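Long-range contacts in octopine dehydrogenase (Pecten maximus, PDB 3C7A), which catalyses the NADH-dependent reductive condensation of L-arginine with pyruvate to give D-octopine, preferring L-arginine over other amino acids because of its positively charged guanidinium group: residues Val3-Gly9 with Gly26-Leu32; Tyr235-Gln240 with Tyr294-Asn300; Ile275-Tyr279 with Asp290-Tyr294; Tyr283-Ile287 with Thr299-Tyr303. All coordinates share one frame. Residues are numbered along the deposited sequence.

Interaction 1: Val3-Gly9 with Gly26-Leu32; sequences VKVCVCG and GVEVRVL. With EDO (1,2-ethanediol), chain G.
Strands 3-8 and 27-32 run parallel, their axes 4.8 Å apart at 24°, pairing Val3 with Val27 and so on to Cys8 with Leu32 (CA-CA 4.8-5.1 Å). Seven hydrogen bonds alternate. Val3 N donates to Gly26 O (3.2 Å), Val5 N to Glu28 O, Val7 N to Arg30 O and Gly9 N to Leu32 O (each 3.0 Å); returning, Glu28 N reaches Val3 O (3.1 Å), Arg30 N Val5 O and Leu32 N Val7 O (both 3.0 Å). This is the first beta-alpha-beta unit of the NAD-binding Rossmann fold: helix 12-21 covers the face of Val7 and Val31, and Gly9 leads into NADH-binding Gly10-Gly13. Gly9, at phi 131°, would jam a CB against the preceding carbonyl. Backbone groups of Lys4, Cys6 and Cys8 bond to 84-87, making strand 3-8 internal. All six valines on the helix-covered face have chi1 t. On the other face Arg30 NH1 bridges Glu28 OE2 (2.8 Å), while Arg30 NE bonds Ala79 O; ethanediol O2 donates weakly to Glu28 OE2 (3.3 Å).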
loop_
_atom_site.group_PDB
_atom_site.type_symbol
_atom_site.label_atom_id
_atom_site.label_comp_id
_atom_site.label_asym_id
_atom_site.label_seq_id
_atom_site.Cartn_x
_atom_site.Cartn_y
_atom_site.Cartn_z
ATOM N N VAL A 3 -20.735 -17.767 2.352
ATOM C CA VAL A 3 -19.343 -17.354 2.151
ATOM C C VAL A 3 -18.792 -16.792 3.466
ATOM O O VAL A 3 -19.399 -15.905 4.072
ATOM C CB VAL A 3 -19.210 -16.301 1.013
ATOM C CG1 VAL A 3 -17.751 -15.911 0.793
ATOM C CG2 VAL A 3 -19.817 -16.826 -0.288
ATOM N N LYS A 4 -17.645 -17.318 3.899
ATOM C CA LYS A 4 -17.037 -16.944 5.181
ATOM C C LYS A 4 -15.804 -16.047 5.007
ATOM O O LYS A 4 -14.874 -16.395 4.273
ATOM C CB LYS A 4 -16.700 -18.201 5.994
ATOM C CG LYS A 4 -17.933 -18.998 6.414
ATOM C CD LYS A 4 -17.599 -20.420 6.823
ATOM C CE LYS A 4 -18.873 -21.203 7.117
ATOM N NZ LYS A 4 -18.602 -22.610 7.526
ATOM N N VAL A 5 -15.813 -14.899 5.692
ATOM C CA VAL A 5 -14.801 -13.841 5.513
ATOM C C VAL A 5 -14.161 -13.402 6.844
ATOM O O VAL A 5 -14.869 -13.112 7.812
ATOM C CB VAL A 5 -15.418 -12.587 4.804
ATOM C CG1 VAL A 5 -14.365 -11.506 4.558
ATOM C CG2 VAL A 5 -16.100 -12.970 3.489
ATOM N N CYS A 6 -12.827 -13.348 6.877
ATOM C CA CYS A 6 -12.077 -12.831 8.036
ATOM C C CYS A 6 -11.368 -11.506 7.721
ATOM O O CYS A 6 -10.590 -11.421 6.765
ATOM C CB CYS A 6 -11.067 -13.872 8.546
ATOM S SG CYS A 6 -9.995 -13.332 9.932
ATOM N N VAL A 7 -11.643 -10.484 8.535
ATOM C CA VAL A 7 -11.015 -9.160 8.411
ATOM C C VAL A 7 -9.946 -8.965 9.500
ATOM O O VAL A 7 -10.222 -9.168 10.684
ATOM C CB VAL A 7 -12.068 -8.010 8.499
ATOM C CG1 VAL A 7 -11.412 -6.643 8.318
ATOM C CG2 VAL A 7 -13.188 -8.204 7.476
ATOM N N CYS A 8 -8.738 -8.569 9.091
ATOM C CA CYS A 8 -7.615 -8.368 10.019
ATOM C C CYS A 8 -7.317 -6.878 10.261
ATOM O O CYS A 8 -6.987 -6.146 9.320
ATOM C CB CYS A 8 -6.353 -9.085 9.505
ATOM S SG CYS A 8 -6.495 -10.892 9.249
ATOM N N GLY A 9 -7.436 -6.439 11.518
ATOM C CA GLY A 9 -7.156 -5.043 11.905
ATOM C C GLY A 9 -8.229 -4.364 12.751
ATOM O O GLY A 9 -9.273 -4.957 13.032
ATOM N N GLY A 26 -26.283 -13.848 3.033
ATOM C CA GLY A 26 -25.484 -15.043 2.747
ATOM C C GLY A 26 -23.996 -14.937 3.048
ATOM O O GLY A 26 -23.189 -15.655 2.450
ATOM N N VAL A 27 -23.635 -14.050 3.977
ATOM C CA VAL A 27 -22.231 -13.825 4.361
ATOM C C VAL A 27 -22.060 -13.854 5.890
ATOM O O VAL A 27 -22.886 -13.299 6.621
ATOM C CB VAL A 27 -21.685 -12.477 3.786
ATOM C CG1 VAL A 27 -20.228 -12.245 4.182
ATOM C CG2 VAL A 27 -21.825 -12.428 2.264
ATOM N N GLU A 28 -20.988 -14.503 6.354
ATOM C CA GLU A 28 -20.614 -14.542 7.776
ATOM C C GLU A 28 -19.231 -13.903 7.997
ATOM O O GLU A 28 -18.247 -14.301 7.363
ATOM C CB GLU A 28 -20.636 -15.990 8.294
ATOM C CG GLU A 28 -20.203 -16.169 9.752
ATOM C CD GLU A 28 -20.054 -17.632 10.154
ATOM O OE1 GLU A 28 -21.077 -18.350 10.220
ATOM O OE2 GLU A 28 -18.910 -18.063 10.419
ATOM N N VAL A 29 -19.161 -12.923 8.901
ATOM C CA VAL A 29 -17.939 -12.129 9.123
ATOM C C VAL A 29 -17.303 -12.366 10.502
ATOM O O VAL A 29 -17.994 -12.343 11.525
ATOM C CB VAL A 29 -18.206 -10.600 8.927
ATOM C CG1 VAL A 29 -16.956 -9.769 9.231
ATOM C CG2 VAL A 29 -18.704 -10.306 7.513
ATOM N N ARG A 30 -15.985 -12.585 10.510
ATOM C CA ARG A 30 -15.194 -12.682 11.743
ATOM C C ARG A 30 -14.076 -11.632 11.763
ATOM O O ARG A 30 -13.418 -11.405 10.748
ATOM C CB ARG A 30 -14.597 -14.086 11.901
ATOM C CG ARG A 30 -15.634 -15.199 11.953
ATOM C CD ARG A 30 -15.049 -16.514 12.441
ATOM N NE ARG A 30 -14.266 -17.213 11.419
ATOM C CZ ARG A 30 -14.781 -17.926 10.418
ATOM N NH1 ARG A 30 -16.097 -18.033 10.270
ATOM N NH2 ARG A 30 -13.975 -18.527 9.555
ATOM N N VAL A 31 -13.870 -10.999 12.919
ATOM C CA VAL A 31 -12.848 -9.952 13.074
ATOM C C VAL A 31 -11.706 -10.411 13.994
ATOM O O VAL A 31 -11.950 -10.907 15.098
ATOM C CB VAL A 31 -13.462 -8.616 13.604
ATOM C CG1 VAL A 31 -12.400 -7.521 13.713
ATOM C CG2 VAL A 31 -14.604 -8.149 12.712
ATOM N N LEU A 32 -10.468 -10.240 13.524
ATOM C CA LEU A 32 -9.262 -10.582 14.292
ATOM C C LEU A 32 -8.313 -9.382 14.425
ATOM O O LEU A 32 -7.977 -8.737 13.427
ATOM C CB LEU A 32 -8.529 -11.768 13.639
ATOM C CG LEU A 32 -7.194 -12.261 14.223
ATOM C CD1 LEU A 32 -7.400 -13.070 15.501
ATOM C CD2 LEU A 32 -6.412 -13.080 13.199
HETATM C C1 EDO G . -17.019 -18.560 14.980
HETATM O O1 EDO G . -18.159 -18.209 15.773
HETATM C C2 EDO G . -17.328 -19.814 14.172
HETATM O O2 EDO G . -18.447 -19.564 13.314
#

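Interaction 2: Tyr235-Gln240 with Tyr294-Asn300; sequences YQGIDQ and YHAITTN
The non-regular segment 235-240 runs along one side of helix 293-298, with CA atoms nearest at Gln236-Thr298 (4.5 Å) and Gln240-Tyr294 (6.6 Å). Tyr294, chi1 t, points toward the loop: its CE1 lies 3.8 Å from Ile238 O and its CG 3.8 Å from Gln240 OE1. A water accepts from Tyr294 N (3.3 Å) and, weakly, from Gln240 NE2 (3.4 Å). Ile297 CG2 comes next, 3.7 Å from Tyr235 O and 4.3 Å from Ile238 CD1. The contact thus joins helix 293-298 to the loop entering helix 240-263, whose N-cap is Asp239, bonded to Thr242, within the alpha-helical domain. That loop also carries Tyr235, whose OH is hydrogen-bonded to the active-site residue His212. Thr298, chi1 p, turns OG1 back to Tyr294 O (2.7 Å), while its CG2 lies 4.1 Å from Ile238 CG1. Thr299 leaves helical geometry, its OG1 donating to His295 O (2.6 Å). At Asn300 the extended Gln236 side chain (chi1 m, chi2 t) gives a weak hydrogen bond from NE2 to Asn300 O (2.9 Å).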
loop_
_atom_site.group_PDB
_atom_site.type_symbol
_atom_site.label_atom_id
_atom_site.label_comp_id
_atom_site.label_asym_id
_atom_site.label_seq_id
_atom_site.Cartn_x
_atom_site.Cartn_y
_atom_site.Cartn_z
ATOM N N TYR A 235 2.305 20.414 -2.480
ATOM C CA TYR A 235 2.353 20.084 -3.912
ATOM C C TYR A 235 2.475 21.327 -4.801
ATOM O O TYR A 235 3.200 21.314 -5.797
ATOM C CB TYR A 235 1.121 19.271 -4.337
ATOM C CG TYR A 235 0.927 17.949 -3.618
ATOM C CD1 TYR A 235 -0.023 17.820 -2.604
ATOM C CD2 TYR A 235 1.679 16.823 -3.963
ATOM C CE1 TYR A 235 -0.217 16.606 -1.941
ATOM C CE2 TYR A 235 1.496 15.603 -3.305
ATOM C CZ TYR A 235 0.546 15.504 -2.296
ATOM O OH TYR A 235 0.358 14.305 -1.642
ATOM N N GLN A 236 1.764 22.393 -4.432
ATOM C CA GLN A 236 1.738 23.630 -5.222
ATOM C C GLN A 236 2.917 24.574 -4.933
ATOM O O GLN A 236 2.965 25.692 -5.458
ATOM C CB GLN A 236 0.398 24.362 -5.042
ATOM C CG GLN A 236 -0.803 23.652 -5.681
ATOM C CD GLN A 236 -2.110 24.435 -5.574
ATOM O OE1 GLN A 236 -2.152 25.545 -5.037
ATOM N NE2 GLN A 236 -3.188 23.853 -6.093
ATOM N N GLY A 237 3.868 24.113 -4.119
ATOM C CA GLY A 237 5.032 24.920 -3.736
ATOM C C GLY A 237 6.365 24.526 -4.360
ATOM O O GLY A 237 7.403 25.100 -4.015
ATOM N N ILE A 238 6.340 23.559 -5.277
ATOM C CA ILE A 238 7.557 23.057 -5.935
ATOM C C ILE A 238 8.169 24.055 -6.932
ATOM O O ILE A 238 7.476 24.945 -7.434
ATOM C CB ILE A 238 7.314 21.696 -6.653
ATOM C CG1 ILE A 238 6.188 21.813 -7.692
ATOM C CG2 ILE A 238 7.022 20.591 -5.633
ATOM C CD1 ILE A 238 6.256 20.783 -8.811
ATOM N N ASP A 239 9.465 23.898 -7.206
ATOM C CA ASP A 239 10.155 24.687 -8.237
ATOM C C ASP A 239 10.455 23.849 -9.490
ATOM O O ASP A 239 10.144 22.655 -9.529
ATOM C CB ASP A 239 11.430 25.353 -7.678
ATOM C CG ASP A 239 12.442 24.350 -7.115
ATOM O OD1 ASP A 239 12.388 23.149 -7.457
ATOM O OD2 ASP A 239 13.310 24.778 -6.326
ATOM N N GLN A 240 11.054 24.478 -10.505
ATOM C CA GLN A 240 11.376 23.804 -11.773
ATOM C C GLN A 240 12.392 22.669 -11.600
ATOM O O GLN A 240 12.302 21.640 -12.277
ATOM C CB GLN A 240 11.859 24.818 -12.824
ATOM C CG GLN A 240 12.142 24.239 -14.224
ATOM C CD GLN A 240 10.895 23.723 -14.936
ATOM O OE1 GLN A 240 9.921 24.453 -15.129
ATOM N NE2 GLN A 240 10.932 22.457 -15.345
ATOM N N TYR A 294 5.434 20.690 -14.784
ATOM C CA TYR A 294 5.480 21.765 -13.786
ATOM C C TYR A 294 4.129 22.474 -13.642
ATOM O O TYR A 294 3.673 22.730 -12.526
ATOM C CB TYR A 294 6.595 22.772 -14.118
ATOM C CG TYR A 294 6.611 24.013 -13.241
ATOM C CD1 TYR A 294 7.232 24.003 -11.990
ATOM C CD2 TYR A 294 6.009 25.199 -13.669
ATOM C CE1 TYR A 294 7.247 25.144 -11.183
ATOM C CE2 TYR A 294 6.018 26.342 -12.871
ATOM C CZ TYR A 294 6.638 26.309 -11.631
ATOM O OH TYR A 294 6.645 27.439 -10.846
ATOM N N HIS A 295 3.500 22.783 -14.775
ATOM C CA HIS A 295 2.208 23.472 -14.792
ATOM C C HIS A 295 1.034 22.563 -14.417
ATOM O O HIS A 295 0.042 23.033 -13.858
ATOM C CB HIS A 295 1.962 24.127 -16.155
ATOM C CG HIS A 295 2.782 25.358 -16.392
ATOM N ND1 HIS A 295 4.013 25.325 -17.013
ATOM C CD2 HIS A 295 2.550 26.657 -16.087
ATOM C CE1 HIS A 295 4.502 26.551 -17.082
ATOM N NE2 HIS A 295 3.634 27.378 -16.528
ATOM N N ALA A 296 1.155 21.273 -14.723
ATOM C CA ALA A 296 0.105 20.291 -14.426
ATOM C C ALA A 296 -0.091 20.053 -12.924
ATOM O O ALA A 296 -1.218 19.849 -12.466
ATOM C CB ALA A 296 0.384 18.974 -15.147
ATOM N N ILE A 297 1.009 20.078 -12.172
ATOM C CA ILE A 297 0.974 19.872 -10.720
ATOM C C ILE A 297 0.582 21.154 -9.972
ATOM O O ILE A 297 -0.270 21.117 -9.080
ATOM C CB ILE A 297 2.323 19.297 -10.179
ATOM C CG1 ILE A 297 2.604 17.919 -10.793
ATOM C CG2 ILE A 297 2.311 19.207 -8.648
ATOM C CD1 ILE A 297 4.013 17.390 -10.554
ATOM N N THR A 298 1.192 22.279 -10.347
ATOM C CA THR A 298 0.969 23.557 -9.654
ATOM C C THR A 298 -0.433 24.142 -9.845
ATOM O O THR A 298 -0.920 24.868 -8.975
ATOM C CB THR A 298 2.034 24.628 -10.028
ATOM O OG1 THR A 298 2.139 24.740 -11.453
ATOM C CG2 THR A 298 3.397 24.267 -9.442
ATOM N N THR A 299 -1.078 23.823 -10.968
ATOM C CA THR A 299 -2.425 24.339 -11.257
ATOM C C THR A 299 -3.542 23.300 -11.058
ATOM O O THR A 299 -4.652 23.470 -11.570
ATOM C CB THR A 299 -2.527 24.978 -12.676
ATOM O OG1 THR A 299 -2.379 23.969 -13.682
ATOM C CG2 THR A 299 -1.467 26.061 -12.870
ATOM N N ASN A 300 -3.244 22.238 -10.311
ATOM C CA ASN A 300 -4.233 21.212 -9.967
ATOM C C ASN A 300 -5.141 21.685 -8.828
ATOM O O ASN A 300 -4.664 21.998 -7.733
ATOM C CB ASN A 300 -3.533 19.895 -9.593
ATOM C CG ASN A 300 -4.498 18.710 -9.470
ATOM O OD1 ASN A 300 -5.720 18.863 -9.522
ATOM N ND2 ASN A 300 -3.936 17.517 -9.303
HETATM O O HOH W 1 8.291 20.541 -16.426
#

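Interaction 3: Ile275-Tyr279 with Asp290-Tyr294; sequences IYQWY and DHDLY
Leu293 is the apolar centre of this small contact, which buries 233 Å² over both segments. With chi1 t and chi2 p, it sends CD2 to 4.5 Å from Ile275 CG2 and CD1 to 4.4 Å from Tyr279 CD2, while its CB lies 4.1 Å from Tyr276 CD1. Residues 275, 276 and 279 fall on one side of helix 275-282, as the i, i+1, i+4 spacing of an alpha-helix requires; Tyr279 N donates to Ile275 O (3.2 Å). The nearest backbones are those of Tyr276 and Leu293, CA to CA 6.0 Å. The arrangement is two helices joined by a short loop and packed together inside the alpha-helical domain: helix 275-282 meets the first turn of helix 293-298, and Leu293 also touches Thr247 of helix 240-263, so three helices converge on it. Farther out, Tyr276 (chi1 t, chi2 74°) points toward the incoming chain and lies alongside it, with CE1 3.6 Å from Asp292 C and 3.8 Å from Leu293 N. Its OH donates to Asp290 O (2.8 Å), an acceptor near the plane of the ring, tying the loop before the helix to the side of helix 275-282. Asp292 occupies the N-cap position with its CA-to-CB bond directed away from this interface; phi/psi of -150/177° gives it an extended backbone before the helical Leu293, and chi1 p turns Asp292 OD1 to His295 ND1.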
loop_
_atom_site.group_PDB
_atom_site.type_symbol
_atom_site.label_atom_id
_atom_site.label_comp_id
_atom_site.label_asym_id
_atom_site.label_seq_id
_atom_site.Cartn_x
_atom_site.Cartn_y
_atom_site.Cartn_z
ATOM N N ILE A 275 4.852 9.299 -15.812
ATOM C CA ILE A 275 4.056 9.979 -14.778
ATOM C C ILE A 275 3.254 11.174 -15.330
ATOM O O ILE A 275 2.161 11.471 -14.839
ATOM C CB ILE A 275 4.922 10.371 -13.527
ATOM C CG1 ILE A 275 4.031 10.795 -12.349
ATOM C CG2 ILE A 275 5.986 11.429 -13.881
ATOM C CD1 ILE A 275 4.709 10.728 -10.983
ATOM N N TYR A 276 3.792 11.839 -16.355
ATOM C CA TYR A 276 3.100 12.941 -17.038
ATOM C C TYR A 276 1.846 12.449 -17.767
ATOM O O TYR A 276 0.817 13.131 -17.773
ATOM C CB TYR A 276 4.057 13.660 -18.003
ATOM C CG TYR A 276 3.426 14.745 -18.864
ATOM C CD1 TYR A 276 3.069 15.981 -18.322
ATOM C CD2 TYR A 276 3.209 14.538 -20.228
ATOM C CE1 TYR A 276 2.497 16.982 -19.114
ATOM C CE2 TYR A 276 2.640 15.530 -21.029
ATOM C CZ TYR A 276 2.287 16.749 -20.466
ATOM O OH TYR A 276 1.725 17.728 -21.256
ATOM N N GLN A 277 1.943 11.263 -18.371
ATOM C CA GLN A 277 0.808 10.609 -19.029
ATOM C C GLN A 277 -0.285 10.235 -18.021
ATOM O O GLN A 277 -1.476 10.353 -18.321
ATOM C CB GLN A 277 1.278 9.365 -19.797
ATOM C CG GLN A 277 0.230 8.754 -20.730
ATOM C CD GLN A 277 0.681 7.447 -21.372
ATOM O OE1 GLN A 277 1.839 7.296 -21.762
ATOM N NE2 GLN A 277 -0.244 6.501 -21.496
ATOM N N TRP A 278 0.133 9.797 -16.832
ATOM C CA TRP A 278 -0.785 9.415 -15.752
ATOM C C TRP A 278 -1.624 10.591 -15.236
ATOM O O TRP A 278 -2.827 10.442 -15.011
ATOM C CB TRP A 278 -0.017 8.752 -14.597
ATOM C CG TRP A 278 -0.893 8.305 -13.451
ATOM C CD1 TRP A 278 -1.619 7.150 -13.377
ATOM C CD2 TRP A 278 -1.131 9.006 -12.222
ATOM N NE1 TRP A 278 -2.296 7.089 -12.182
ATOM C CE2 TRP A 278 -2.014 8.215 -11.453
ATOM C CE3 TRP A 278 -0.685 10.227 -11.695
ATOM C CZ2 TRP A 278 -2.461 8.603 -10.185
ATOM C CZ3 TRP A 278 -1.129 10.614 -10.432
ATOM C CH2 TRP A 278 -2.009 9.802 -9.693
ATOM N N TYR A 279 -0.986 11.748 -15.055
ATOM C CA TYR A 279 -1.659 12.952 -14.555
ATOM C C TYR A 279 -2.776 13.462 -15.470
ATOM O O TYR A 279 -3.842 13.856 -14.991
ATOM C CB TYR A 279 -0.646 14.076 -14.287
ATOM C CG TYR A 279 -0.142 14.132 -12.860
ATOM C CD1 TYR A 279 -0.877 14.780 -11.865
ATOM C CD2 TYR A 279 1.072 13.544 -12.502
ATOM C CE1 TYR A 279 -0.418 14.838 -10.548
ATOM C CE2 TYR A 279 1.540 13.594 -11.188
ATOM C CZ TYR A 279 0.790 14.243 -10.218
ATOM O OH TYR A 279 1.247 14.298 -8.920
ATOM N N ASP A 290 -1.971 22.528 -18.836
ATOM C CA ASP A 290 -1.383 21.182 -18.922
ATOM C C ASP A 290 -0.218 20.983 -19.914
ATOM O O ASP A 290 0.095 19.843 -20.274
ATOM C CB ASP A 290 -2.489 20.141 -19.189
ATOM C CG ASP A 290 -3.116 20.264 -20.585
ATOM O OD1 ASP A 290 -2.690 21.123 -21.390
ATOM O OD2 ASP A 290 -4.050 19.485 -20.879
ATOM N N HIS A 291 0.430 22.068 -20.341
ATOM C CA HIS A 291 1.457 21.970 -21.395
ATOM C C HIS A 291 2.791 21.322 -20.973
ATOM O O HIS A 291 3.555 20.871 -21.831
ATOM C CB HIS A 291 1.667 23.314 -22.116
ATOM C CG HIS A 291 2.313 24.372 -21.277
ATOM N ND1 HIS A 291 3.661 24.649 -21.336
ATOM C CD2 HIS A 291 1.790 25.237 -20.375
ATOM C CE1 HIS A 291 3.945 25.631 -20.498
ATOM N NE2 HIS A 291 2.827 26.005 -19.902
ATOM N N ASP A 292 3.061 21.280 -19.666
ATOM C CA ASP A 292 4.179 20.493 -19.113
ATOM C C ASP A 292 3.901 19.997 -17.684
ATOM O O ASP A 292 2.857 20.314 -17.106
ATOM C CB ASP A 292 5.524 21.245 -19.209
ATOM C CG ASP A 292 5.528 22.579 -18.467
ATOM O OD1 ASP A 292 4.827 22.725 -17.442
ATOM O OD2 ASP A 292 6.261 23.488 -18.910
ATOM N N LEU A 293 4.832 19.218 -17.127
ATOM C CA LEU A 293 4.662 18.608 -15.800
ATOM C C LEU A 293 4.643 19.626 -14.652
ATOM O O LEU A 293 3.920 19.440 -13.670
ATOM C CB LEU A 293 5.734 17.532 -15.553
ATOM C CG LEU A 293 5.644 16.645 -14.300
ATOM C CD1 LEU A 293 4.386 15.772 -14.294
ATOM C CD2 LEU A 293 6.890 15.781 -14.162
ATOM N N TYR A 294 5.434 20.690 -14.784
ATOM C CA TYR A 294 5.480 21.765 -13.786
ATOM C C TYR A 294 4.129 22.474 -13.642
ATOM O O TYR A 294 3.673 22.730 -12.526
ATOM C CB TYR A 294 6.595 22.772 -14.118
ATOM C CG TYR A 294 6.611 24.013 -13.241
ATOM C CD1 TYR A 294 7.232 24.003 -11.990
ATOM C CD2 TYR A 294 6.009 25.199 -13.669
ATOM C CE1 TYR A 294 7.247 25.144 -11.183
ATOM C CE2 TYR A 294 6.018 26.342 -12.871
ATOM C CZ TYR A 294 6.638 26.309 -11.631
ATOM O OH TYR A 294 6.645 27.439 -10.846
#

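Interaction 4: Tyr283-Ile287 with Thr299-Tyr303; sequences YHEDI and TNKSY
Turn 283-287, without regular structure, meets segment 299-303, where Lys301 and Ser302 form a short 3-10 turn, with the CA atoms of Ile287 and Asn300 4.7 Å apart at a single backbone bridge and those of Asp286 and Lys301 5.2 Å apart. The one cross-segment hydrogen bond runs from Lys301 N to Asp286 O (3.1 Å, angle 157°). Asn300 is the key side chain: chi1 t and chi2 -8° bring OD1 over the following turn, where it accepts from Ser302 N (3.2 Å) and Ser302 OG (3.0 Å). The first of these bonds defines an Asx turn, and Ser302 reaches the second with chi1 p. Asn300 ND2 lies over one face of the Tyr283 ring, 3.8 Å from Tyr283 CD1. Tyr283, chi1 m, points toward the other turn and brings CE1 to 3.4 Å from Ser302 OG. Asp286, also m, places CB 3.5 Å from Asn300 OD1 and 4.2 Å from Lys301 CB; the rest of the Lys301 side chain, t at chi2 to chi4, extends away from the 283-287 turn. Ile287 CG2 approaches Thr299 OG1 at 4.0 Å, although that hydroxyl bonds to His295 O. Tyr283 and Thr299 each follow the end of a helix, so the contact joins the exit of helix 275-282 to the exit of helix 293-298, while Tyr303 continues toward strand 310-313 with its ring stacked on Tyr235 from the loop before helix 240-263.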
loop_
_atom_site.group_PDB
_atom_site.type_symbol
_atom_site.label_atom_id
_atom_site.label_comp_id
_atom_site.label_asym_id
_atom_site.label_seq_id
_atom_site.Cartn_x
_atom_site.Cartn_y
_atom_site.Cartn_z
ATOM N N TYR A 283 -6.567 13.369 -13.911
ATOM C CA TYR A 283 -6.859 14.685 -13.321
ATOM C C TYR A 283 -7.286 15.770 -14.324
ATOM O O TYR A 283 -7.221 16.962 -14.012
ATOM C CB TYR A 283 -5.662 15.189 -12.498
ATOM C CG TYR A 283 -5.549 14.612 -11.099
ATOM C CD1 TYR A 283 -6.511 14.891 -10.126
ATOM C CD2 TYR A 283 -4.463 13.813 -10.742
ATOM C CE1 TYR A 283 -6.404 14.372 -8.838
ATOM C CE2 TYR A 283 -4.345 13.290 -9.455
ATOM C CZ TYR A 283 -5.320 13.573 -8.509
ATOM O OH TYR A 283 -5.209 13.058 -7.237
ATOM N N HIS A 284 -7.743 15.360 -15.507
ATOM C CA HIS A 284 -8.039 16.299 -16.602
ATOM C C HIS A 284 -9.069 17.392 -16.274
ATOM O O HIS A 284 -8.942 18.526 -16.745
ATOM C CB HIS A 284 -8.440 15.549 -17.881
ATOM C CG HIS A 284 -9.668 14.706 -17.733
ATOM N ND1 HIS A 284 -10.942 15.214 -17.875
ATOM C CD2 HIS A 284 -9.818 13.388 -17.462
ATOM C CE1 HIS A 284 -11.823 14.247 -17.692
ATOM N NE2 HIS A 284 -11.167 13.127 -17.442
ATOM N N GLU A 285 -10.072 17.052 -15.468
ATOM C CA GLU A 285 -11.150 17.987 -15.130
ATOM C C GLU A 285 -10.736 19.050 -14.101
ATOM O O GLU A 285 -11.399 20.084 -13.971
ATOM C CB GLU A 285 -12.394 17.228 -14.647
ATOM C CG GLU A 285 -13.709 17.979 -14.866
ATOM C CD GLU A 285 -14.922 17.271 -14.276
ATOM O OE1 GLU A 285 -14.917 16.022 -14.183
ATOM O OE2 GLU A 285 -15.892 17.972 -13.912
ATOM N N ASP A 286 -9.638 18.797 -13.387
ATOM C CA ASP A 286 -9.176 19.685 -12.312
ATOM C C ASP A 286 -7.983 20.577 -12.686
ATOM O O ASP A 286 -7.680 21.537 -11.974
ATOM C CB ASP A 286 -8.848 18.872 -11.051
ATOM C CG ASP A 286 -10.080 18.230 -10.428
ATOM O OD1 ASP A 286 -11.081 18.941 -10.193
ATOM O OD2 ASP A 286 -10.041 17.011 -10.159
ATOM N N ILE A 287 -7.315 20.260 -13.795
ATOM C CA ILE A 287 -6.117 20.993 -14.228
ATOM C C ILE A 287 -6.467 22.201 -15.108
ATOM O O ILE A 287 -7.276 22.092 -16.033
ATOM C CB ILE A 287 -5.108 20.057 -14.958
ATOM C CG1 ILE A 287 -4.579 18.986 -13.993
ATOM C CG2 ILE A 287 -3.945 20.854 -15.557
ATOM C CD1 ILE A 287 -3.931 17.788 -14.673
ATOM N N THR A 299 -1.078 23.823 -10.968
ATOM C CA THR A 299 -2.425 24.339 -11.257
ATOM C C THR A 299 -3.542 23.300 -11.058
ATOM O O THR A 299 -4.652 23.470 -11.570
ATOM C CB THR A 299 -2.527 24.978 -12.676
ATOM O OG1 THR A 299 -2.379 23.969 -13.682
ATOM C CG2 THR A 299 -1.467 26.061 -12.870
ATOM N N ASN A 300 -3.244 22.238 -10.311
ATOM C CA ASN A 300 -4.233 21.212 -9.967
ATOM C C ASN A 300 -5.141 21.685 -8.828
ATOM O O ASN A 300 -4.664 21.998 -7.733
ATOM C CB ASN A 300 -3.533 19.895 -9.593
ATOM C CG ASN A 300 -4.498 18.710 -9.470
ATOM O OD1 ASN A 300 -5.720 18.863 -9.522
ATOM N ND2 ASN A 300 -3.936 17.517 -9.303
ATOM N N LYS A 301 -6.447 21.727 -9.097
ATOM C CA LYS A 301 -7.443 22.233 -8.142
ATOM C C LYS A 301 -7.624 21.363 -6.895
ATOM O O LYS A 301 -8.009 21.868 -5.837
ATOM C CB LYS A 301 -8.799 22.435 -8.829
ATOM C CG LYS A 301 -8.901 23.710 -9.654
ATOM C CD LYS A 301 -10.301 23.883 -10.228
ATOM C CE LYS A 301 -10.430 25.199 -10.983
ATOM N NZ LYS A 301 -11.827 25.438 -11.452
ATOM N N SER A 302 -7.349 20.066 -7.020
ATOM C CA SER A 302 -7.508 19.129 -5.903
ATOM C C SER A 302 -6.434 19.277 -4.815
ATOM O O SER A 302 -6.608 18.783 -3.699
ATOM C CB SER A 302 -7.568 17.682 -6.410
ATOM O OG SER A 302 -6.370 17.321 -7.074
ATOM N N TYR A 303 -5.336 19.960 -5.141
ATOM C CA TYR A 303 -4.247 20.197 -4.188
ATOM C C TYR A 303 -4.355 21.551 -3.465
ATOM O O TYR A 303 -3.378 22.027 -2.878
ATOM C CB TYR A 303 -2.882 20.089 -4.885
ATOM C CG TYR A 303 -2.509 18.711 -5.406
ATOM C CD1 TYR A 303 -2.897 17.549 -4.733
ATOM C CD2 TYR A 303 -1.732 18.573 -6.558
ATOM C CE1 TYR A 303 -2.542 16.286 -5.208
ATOM C CE2 TYR A 303 -1.368 17.317 -7.040
ATOM C CZ TYR A 303 -1.778 16.179 -6.360
ATOM O OH TYR A 303 -1.419 14.938 -6.833
#

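How the interactions relate
Interaction 1 comes first along the chain, in the Rossmann sheet that carries NAD; its centre lies 38-43 Å from the others, which cluster in the alpha-helical domain with centres 10-11 Å apart. Interaction 3 is nested within the loop closed by interaction 2, and both use helix 293-298 and Tyr294. Interactions 2 and 4 share Thr299 and Asn300, and interactions 3 and 4 alternate their segments. Tyrosines connect the cluster: Tyr235 CD1 lies 3.6 Å from Tyr303 CD1, and Tyr279 OH 3.4 Å from Tyr303 OH. Thus the Rossmann contact beside NAD and the helical cluster, whose Tyr235 bonds catalytic His212, lie in different parts of the fold, consistent with an active site between them.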